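Local coordinates for protein FMN-dependent nitronate monooxygenase (Shewanella oneidensis, PDB 5LSM) that probably oxidises propionate 3-nitronate with molecular oxygen to 3-oxopropanoate, using bound FMN as its cofactor, at residues I172-L177 / F198-Q203; T154-E159 / G181-F186; G217-T222 / G325-G330. One frame throughout, in Å; residues are numbered along the deposited sequence.

Contact 1: residues I172-L177 / F198-Q203; sequences IIAQGL and FSLLPQ
This contact belongs to a beta-alpha-beta crossover of the TIM barrel: strand 171-175 leads through a loop into helix 197-207, which packs outside the barrel before the chain returns as the neighbouring parallel strand 212-215. The axes of strand 172-175 and helix 198-203 come within 8.1 Å and run nearly antiparallel, at 155°. No hydrogen bond joins the two segments; leucine methyls make the contact, against the Ala174 methyl and the strand's peptide backbone.

Leu200 carries most of it. Its CG stands anti to the backbone N (chi1 -176°), so that the branched end reaches from the helix to the strand backbone. There the methyl CD2 touches the carbonyl oxygen of Gln175, 3.4 Å from O, and lies 3.8 Å from Gly176 N. The same methyl meets Ala174 CB at 4.1 Å. Leu201 adds CD1, 4.2 Å from Ala174 CB, so that one small methyl on the strand is met by two leucine ends; alanine suits this place because its short side chain lets the helix lie close. Leu201 also packs on Val212 and Ala214 of the next strand.

Gln175 points its CB away from the helix. Its backbone O, besides touching the Leu200 methyl, accepts from Arg183 NH2, while the side-chain amide serves Gly184 N with OE1 and, through a weak hydrogen bond, FMN O3' with NE2.

Pro202 has no N-H to give to the preceding turn, and the helix kinks there. Beside the kink Gln203 folds back on its own helix, and NE2 serves two acceptors, Ser199 O and Gln326 O of the second subunit. NE2 meets Ser199 O at 2.8 Å, nearly straight at 163°, with the nitrogen standing above the plane of that carbonyl.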
# COMPACT_ATOMS: atom_id res chain seq x y z
N ILE A 172 0.09 13.48 -14.57
CA ILE A 172 0.47 13.18 -13.21
C ILE A 172 0.85 11.72 -13.11
O ILE A 172 0.07 10.87 -13.52
CB ILE A 172 -0.73 13.41 -12.27
CG1 ILE A 172 -1.12 14.88 -12.28
CG2 ILE A 172 -0.41 12.96 -10.83
CD1 ILE A 172 -2.35 15.17 -11.44
N ILE A 173 2.00 11.42 -12.50
CA ILE A 173 2.33 10.03 -12.17
C ILE A 173 1.86 9.74 -10.74
O ILE A 173 2.38 10.32 -9.79
CB ILE A 173 3.85 9.74 -12.28
CG1 ILE A 173 4.40 10.09 -13.67
CG2 ILE A 173 4.12 8.27 -11.99
CD1 ILE A 173 5.89 10.40 -13.66
N ALA A 174 0.87 8.87 -10.60
CA ALA A 174 0.39 8.45 -9.28
C ALA A 174 1.21 7.28 -8.78
O ALA A 174 0.96 6.15 -9.22
CB ALA A 174 -1.07 8.04 -9.39
N GLN A 175 2.21 7.50 -7.92
CA GLN A 175 2.96 6.33 -7.38
C GLN A 175 2.48 5.87 -6.03
O GLN A 175 2.67 6.55 -5.04
CB GLN A 175 4.49 6.47 -7.37
CG GLN A 175 4.99 7.63 -6.56
CD GLN A 175 6.33 7.39 -5.89
OE1 GLN A 175 6.64 8.06 -4.93
NE2 GLN A 175 7.13 6.48 -6.41
N GLY A 176 1.86 4.69 -6.04
CA GLY A 176 1.51 4.01 -4.82
C GLY A 176 2.73 3.62 -4.03
O GLY A 176 3.82 3.49 -4.57
N LEU A 177 2.51 3.38 -2.74
CA LEU A 177 3.55 2.91 -1.83
C LEU A 177 4.24 1.64 -2.29
O LEU A 177 5.33 1.35 -1.83
CB LEU A 177 2.97 2.69 -0.41
CG LEU A 177 2.73 3.93 0.46
CD1 LEU A 177 2.12 3.54 1.79
CD2 LEU A 177 4.03 4.67 0.69
N PHE A 198 -3.85 0.97 -5.28
CA PHE A 198 -5.24 0.60 -5.48
C PHE A 198 -6.18 1.70 -5.05
O PHE A 198 -7.29 1.81 -5.57
CB PHE A 198 -5.57 -0.67 -4.69
CG PHE A 198 -6.69 -1.46 -5.26
CD1 PHE A 198 -6.54 -2.16 -6.45
CD2 PHE A 198 -7.91 -1.52 -4.60
CE1 PHE A 198 -7.58 -2.88 -6.98
CE2 PHE A 198 -8.95 -2.25 -5.12
CZ PHE A 198 -8.79 -2.92 -6.32
N SER A 199 -5.75 2.47 -4.06
CA SER A 199 -6.53 3.59 -3.55
C SER A 199 -6.09 4.96 -4.08
O SER A 199 -6.91 5.85 -4.20
CB SER A 199 -6.50 3.56 -2.03
OG SER A 199 -7.23 2.44 -1.57
N LEU A 200 -4.79 5.14 -4.33
CA LEU A 200 -4.27 6.42 -4.83
C LEU A 200 -4.79 6.74 -6.23
O LEU A 200 -5.27 7.86 -6.51
CB LEU A 200 -2.74 6.39 -4.87
CG LEU A 200 -2.06 7.70 -5.29
CD1 LEU A 200 -2.43 8.82 -4.31
CD2 LEU A 200 -0.55 7.52 -5.37
N LEU A 201 -4.69 5.74 -7.11
CA LEU A 201 -5.03 5.89 -8.51
C LEU A 201 -6.45 6.42 -8.75
O LEU A 201 -6.60 7.50 -9.34
CB LEU A 201 -4.82 4.58 -9.25
CG LEU A 201 -4.95 4.64 -10.77
CD1 LEU A 201 -3.91 5.60 -11.32
CD2 LEU A 201 -4.77 3.24 -11.36
N PRO A 202 -7.49 5.70 -8.26
CA PRO A 202 -8.86 6.17 -8.55
C PRO A 202 -9.20 7.48 -7.85
O PRO A 202 -10.00 8.28 -8.39
CB PRO A 202 -9.75 5.04 -8.04
CG PRO A 202 -8.90 4.23 -7.12
CD PRO A 202 -7.49 4.38 -7.61
N GLN A 203 -8.56 7.75 -6.71
CA GLN A 203 -8.80 9.01 -6.03
C GLN A 203 -8.11 10.18 -6.70
O GLN A 203 -8.72 11.23 -6.85
CB GLN A 203 -8.48 8.91 -4.55
CG GLN A 203 -9.53 8.10 -3.80
CD GLN A 203 -9.19 7.90 -2.33
OE1 GLN A 203 -9.71 8.60 -1.45
NE2 GLN A 203 -8.32 6.94 -2.06

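Contact 2: residues T154-E159 / G181-F186; sequences TATTVE and GHRGHF. With FMN (flavin mononucleotide), chain I.
A bridging water makes two hydrogen bonds, as donor in both, to Thr154 O and to Gly184 O, each at 2.7 Å. It joins the two segments where no direct hydrogen bond does. Phe186 closes in on the same carbonyls: its ring, with CG in the crowded position between backbone N and carbonyl carbon (chi1 58°), turns an edge to them, and CE2 lies in plane 3.4 Å from Thr154 O, an approach that suits the slightly positive rim of an aromatic ring.

Gly184 suits its place because a CB there would come 2.8 Å from Thr154 CG2. Next along, Thr156 directs its two branches to different neighbours. OG1, in the crowded position, passes 3.3 Å from His185 CB and is hydrogen-bonded to Glu160 OE1, while CG2 crosses obliquely to Arg183, 3.7 Å from NH2. The arginine chain bends at chi2 and chi3 to bring its guanidinium here, where NE is held by Gln194 OE1 and NH1 by Gly176 O. Glu160 also takes Phe186 N with OE2. An alanine here in place of Thr156 would take away OG1 and CG2, and with them the bond to Glu160 OE1 and the packing on Arg183 NH2, and would probably leave residues 181-186 less firmly seated.

At the far end Gly181 N lies 3.8 Å from FMN C8M, and a side chain at Gly181 would run into the flavin ring. The arrangement is typical of a TIM-barrel active site, in which loops beyond the C-terminal ends of the parallel strands gather round the cofactor.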
# COMPACT_ATOMS: atom_id res chain seq x y z
N THR A 154 5.50 13.46 -10.28
CA THR A 154 4.97 12.39 -9.45
C THR A 154 4.11 12.97 -8.30
O THR A 154 4.47 13.95 -7.68
CB THR A 154 6.11 11.46 -8.93
OG1 THR A 154 6.52 10.54 -9.97
CG2 THR A 154 5.66 10.65 -7.74
N ALA A 155 2.93 12.41 -8.10
CA ALA A 155 2.08 12.72 -6.95
C ALA A 155 1.94 11.49 -6.09
O ALA A 155 1.64 10.41 -6.61
CB ALA A 155 0.72 13.16 -7.43
N THR A 156 2.12 11.64 -4.78
CA THR A 156 1.84 10.56 -3.82
C THR A 156 0.59 10.78 -2.98
O THR A 156 0.27 9.94 -2.13
CB THR A 156 3.01 10.31 -2.85
OG1 THR A 156 3.17 11.44 -1.97
CG2 THR A 156 4.30 10.02 -3.61
N THR A 157 -0.11 11.89 -3.21
CA THR A 157 -1.39 12.14 -2.60
C THR A 157 -2.27 12.92 -3.58
O THR A 157 -1.78 13.46 -4.58
CB THR A 157 -1.25 13.00 -1.33
OG1 THR A 157 -0.66 14.27 -1.67
CG2 THR A 157 -0.41 12.31 -0.26
N VAL A 158 -3.54 13.09 -3.23
CA VAL A 158 -4.45 13.93 -3.97
C VAL A 158 -4.07 15.41 -3.93
O VAL A 158 -4.22 16.11 -4.93
CB VAL A 158 -5.91 13.74 -3.50
CG1 VAL A 158 -6.83 14.72 -4.21
CG2 VAL A 158 -6.35 12.32 -3.78
N GLU A 159 -3.59 15.89 -2.79
CA GLU A 159 -3.17 17.29 -2.69
C GLU A 159 -2.01 17.59 -3.64
O GLU A 159 -2.01 18.61 -4.31
CB GLU A 159 -2.75 17.65 -1.28
CG GLU A 159 -3.91 17.90 -0.34
CD GLU A 159 -4.51 16.62 0.22
OE1 GLU A 159 -3.79 15.58 0.29
OE2 GLU A 159 -5.70 16.68 0.61
N GLY A 181 12.16 2.47 -5.34
CA GLY A 181 12.86 3.75 -5.38
C GLY A 181 12.25 4.79 -4.48
O GLY A 181 11.47 4.49 -3.62
N HIS A 182 12.64 6.04 -4.67
CA HIS A 182 12.25 7.08 -3.72
C HIS A 182 10.77 7.36 -3.83
O HIS A 182 10.21 7.41 -4.94
CB HIS A 182 13.04 8.38 -3.97
CG HIS A 182 14.43 8.37 -3.43
ND1 HIS A 182 15.53 7.99 -4.18
CD2 HIS A 182 14.92 8.75 -2.22
CE1 HIS A 182 16.62 8.08 -3.44
NE2 HIS A 182 16.28 8.55 -2.25
N ARG A 183 10.16 7.62 -2.68
CA ARG A 183 8.91 8.33 -2.66
C ARG A 183 9.15 9.74 -3.24
O ARG A 183 10.10 10.43 -2.86
CB ARG A 183 8.38 8.42 -1.23
CG ARG A 183 8.27 7.09 -0.48
CD ARG A 183 7.50 6.04 -1.29
NE ARG A 183 6.11 6.43 -1.48
CZ ARG A 183 5.34 6.07 -2.51
NH1 ARG A 183 5.81 5.28 -3.47
NH2 ARG A 183 4.07 6.47 -2.53
N GLY A 184 8.27 10.15 -4.16
CA GLY A 184 8.38 11.42 -4.84
C GLY A 184 7.51 12.49 -4.21
O GLY A 184 7.15 13.47 -4.88
N HIS A 185 7.21 12.33 -2.92
CA HIS A 185 6.40 13.31 -2.16
C HIS A 185 7.11 14.64 -1.93
O HIS A 185 8.32 14.73 -1.99
CB HIS A 185 5.99 12.74 -0.80
CG HIS A 185 7.13 12.56 0.15
ND1 HIS A 185 7.85 11.40 0.23
CD2 HIS A 185 7.69 13.41 1.04
CE1 HIS A 185 8.78 11.51 1.17
NE2 HIS A 185 8.72 12.74 1.65
N PHE A 186 6.34 15.69 -1.71
CA PHE A 186 6.92 17.02 -1.62
C PHE A 186 6.07 18.02 -0.87
O PHE A 186 6.58 19.06 -0.54
CB PHE A 186 7.24 17.56 -3.02
CG PHE A 186 6.05 17.64 -3.93
CD1 PHE A 186 5.24 18.77 -3.94
CD2 PHE A 186 5.73 16.58 -4.77
CE1 PHE A 186 4.13 18.84 -4.75
CE2 PHE A 186 4.61 16.64 -5.59
CZ PHE A 186 3.81 17.77 -5.58
N1 FMN I . 11.81 7.82 -10.31
C2 FMN I . 12.36 8.99 -10.73
O2 FMN I . 11.61 9.99 -10.92
N3 FMN I . 13.68 9.14 -10.94
C4 FMN I . 14.54 8.12 -10.74
O4 FMN I . 15.77 8.26 -10.92
C4A FMN I . 14.01 6.83 -10.27
N5 FMN I . 14.82 5.78 -10.10
C5A FMN I . 14.35 4.58 -9.74
C6 FMN I . 15.26 3.54 -9.60
C7 FMN I . 14.83 2.27 -9.25
C7M FMN I . 15.87 1.19 -9.09
C8 FMN I . 13.38 2.03 -9.01
C8M FMN I . 12.91 0.65 -8.61
C9 FMN I . 12.46 3.08 -9.14
C9A FMN I . 12.89 4.37 -9.50
N10 FMN I . 12.00 5.47 -9.70
C10 FMN I . 12.56 6.72 -10.07
C1' FMN I . 10.55 5.38 -9.46
C2' FMN I . 9.81 4.92 -10.71
O2' FMN I . 9.64 6.05 -11.59
C3' FMN I . 8.44 4.34 -10.34
O3' FMN I . 7.77 5.21 -9.42
C4' FMN I . 8.50 2.96 -9.69
O4' FMN I . 9.54 2.13 -10.21
C5' FMN I . 7.15 2.28 -9.87
O5' FMN I . 7.06 1.07 -9.13
P FMN I . 7.61 -0.35 -9.65
O1P FMN I . 7.44 -0.38 -11.15
O2P FMN I . 6.74 -1.33 -8.92
O3P FMN I . 9.03 -0.30 -9.21
O HOH W 1 7.06 14.52 -7.40

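Contact 3: residues G217-T222 / G325-G330; sequences GIVDAT and GQNASG
Two loops run alongside each other with Gly217 facing Asn327 and Val219 facing Gly330, and direct hydrogen bonds between them are replaced by two water bridges. One water donates to Gly217 O at 2.7 Å and accepts from Asn327 ND2; the other donates to both Val219 O and Gly330 O.

Between the bridges Val219 packs against Asn327, the two side chains crossing at about a right angle. CG1 of Val219 touches Asn327 O at 3.3 Å, and CG2 rests 3.7 Å from ND2. A branched apolar residue suits this place, since one methyl lies on the backbone carbonyl of Asn327 and the other beside its side-chain amide.

Asn327 is held from its other end. With CG anti to the backbone N (chi1 -163°), OD1 takes two donors in its carbonyl plane, both on lone pairs: Ser329 N at 3.1 Å, which makes an Asx turn, and Ser329 OG at 2.7 Å. This fixes the amide's rotation and leaves ND2 directed to the water. Gly330 must lack a side chain, because a CB would lie 2.4 Å from Val219 O.

Gly217, whose positive phi (91°) suits glycine, gives its N-H to the FMN phosphate oxygen O2P, while Asp220 caps helix 221-229. The chemistry implies that a loop distant in sequence is fastened beside the phosphate-binding turn by water and van der Waals contact, with an internally braced asparagine as its anchor.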
# COMPACT_ATOMS: atom_id res chain seq x y z
N GLY A 217 3.80 -1.28 -8.66
CA GLY A 217 3.36 -2.68 -8.70
C GLY A 217 2.82 -3.14 -10.03
O GLY A 217 2.18 -4.18 -10.11
N ILE A 218 3.05 -2.38 -11.09
CA ILE A 218 2.61 -2.79 -12.42
C ILE A 218 3.74 -3.55 -13.06
O ILE A 218 4.80 -2.98 -13.37
CB ILE A 218 2.18 -1.59 -13.31
CG1 ILE A 218 0.93 -0.89 -12.75
CG2 ILE A 218 1.80 -2.07 -14.71
CD1 ILE A 218 1.19 -0.10 -11.49
N VAL A 219 3.56 -4.87 -13.17
CA VAL A 219 4.67 -5.79 -13.48
C VAL A 219 4.37 -6.74 -14.62
O VAL A 219 5.26 -7.45 -15.08
CB VAL A 219 5.06 -6.64 -12.27
CG1 VAL A 219 5.54 -5.76 -11.13
CG2 VAL A 219 3.90 -7.51 -11.83
N ASP A 220 3.12 -6.78 -15.10
CA ASP A 220 2.75 -7.76 -16.09
C ASP A 220 1.44 -7.37 -16.77
O ASP A 220 0.90 -6.31 -16.49
CB ASP A 220 2.65 -9.16 -15.45
CG ASP A 220 1.59 -9.24 -14.33
OD1 ASP A 220 0.65 -8.41 -14.30
OD2 ASP A 220 1.69 -10.16 -13.47
N ALA A 221 0.96 -8.22 -17.67
CA ALA A 221 -0.23 -7.93 -18.46
C ALA A 221 -1.44 -7.75 -17.58
O ALA A 221 -2.19 -6.80 -17.74
CB ALA A 221 -0.47 -9.04 -19.49
N THR A 222 -1.63 -8.65 -16.64
CA THR A 222 -2.78 -8.56 -15.75
C THR A 222 -2.78 -7.26 -14.98
O THR A 222 -3.81 -6.60 -14.89
CB THR A 222 -2.79 -9.72 -14.75
OG1 THR A 222 -3.15 -10.91 -15.45
CG2 THR A 222 -3.79 -9.50 -13.64
N GLY A 325 10.14 -2.71 -5.92
CA GLY A 325 8.77 -2.53 -5.46
C GLY A 325 8.27 -3.76 -4.76
O GLY A 325 9.01 -4.70 -4.55
N GLN A 326 7.00 -3.77 -4.41
CA GLN A 326 6.46 -4.84 -3.60
C GLN A 326 6.02 -6.04 -4.42
O GLN A 326 5.49 -7.01 -3.87
CB GLN A 326 5.27 -4.35 -2.79
CG GLN A 326 5.65 -3.49 -1.60
CD GLN A 326 4.46 -3.22 -0.69
OE1 GLN A 326 3.34 -2.96 -1.16
NE2 GLN A 326 4.69 -3.30 0.61
N ASN A 327 6.25 -5.99 -5.72
CA ASN A 327 5.98 -7.14 -6.59
C ASN A 327 7.17 -7.35 -7.51
O ASN A 327 7.31 -6.65 -8.50
CB ASN A 327 4.69 -6.92 -7.41
CG ASN A 327 4.14 -8.20 -8.00
OD1 ASN A 327 4.84 -9.20 -8.12
ND2 ASN A 327 2.87 -8.19 -8.36
N ALA A 328 8.06 -8.25 -7.11
CA ALA A 328 9.21 -8.59 -7.91
C ALA A 328 8.91 -9.70 -8.92
O ALA A 328 9.77 -10.07 -9.70
CB ALA A 328 10.37 -8.99 -7.01
N SER A 329 7.70 -10.23 -8.93
CA SER A 329 7.42 -11.45 -9.68
C SER A 329 7.42 -11.26 -11.21
O SER A 329 7.27 -12.22 -11.95
CB SER A 329 6.07 -12.02 -9.26
OG SER A 329 5.00 -11.26 -9.82
N GLY A 330 7.52 -10.02 -11.69
CA GLY A 330 7.43 -9.73 -13.13
C GLY A 330 8.77 -9.57 -13.83
O GLY A 330 8.82 -9.41 -15.07
O HOH W 2 1.40 -5.81 -8.04
O HOH W 3 6.50 -9.56 -16.30

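Contacts 1 and 2 interlock, their centres about 9 Å apart. Strands 171-175 and 150-155 are neighbours in the barrel sheet, with Ile173 O 2.7 Å from Ala155 N, probably hydrogen-bonded. Gln175 binds them further, its CG packing 3.3 Å from Thr154 CG2, so a residue at the FMN site also joins the two contacts. Contact 3 stands apart, its centre about 15 Å from that of contact 1 and 20 Å from that of contact 2, touching neither. FMN relates all three: Gly181 lies beside the flavin, Gln175 near the ribityl chain and Gly217 at the phosphate. Contacts 1 and 3 also both border the second subunit.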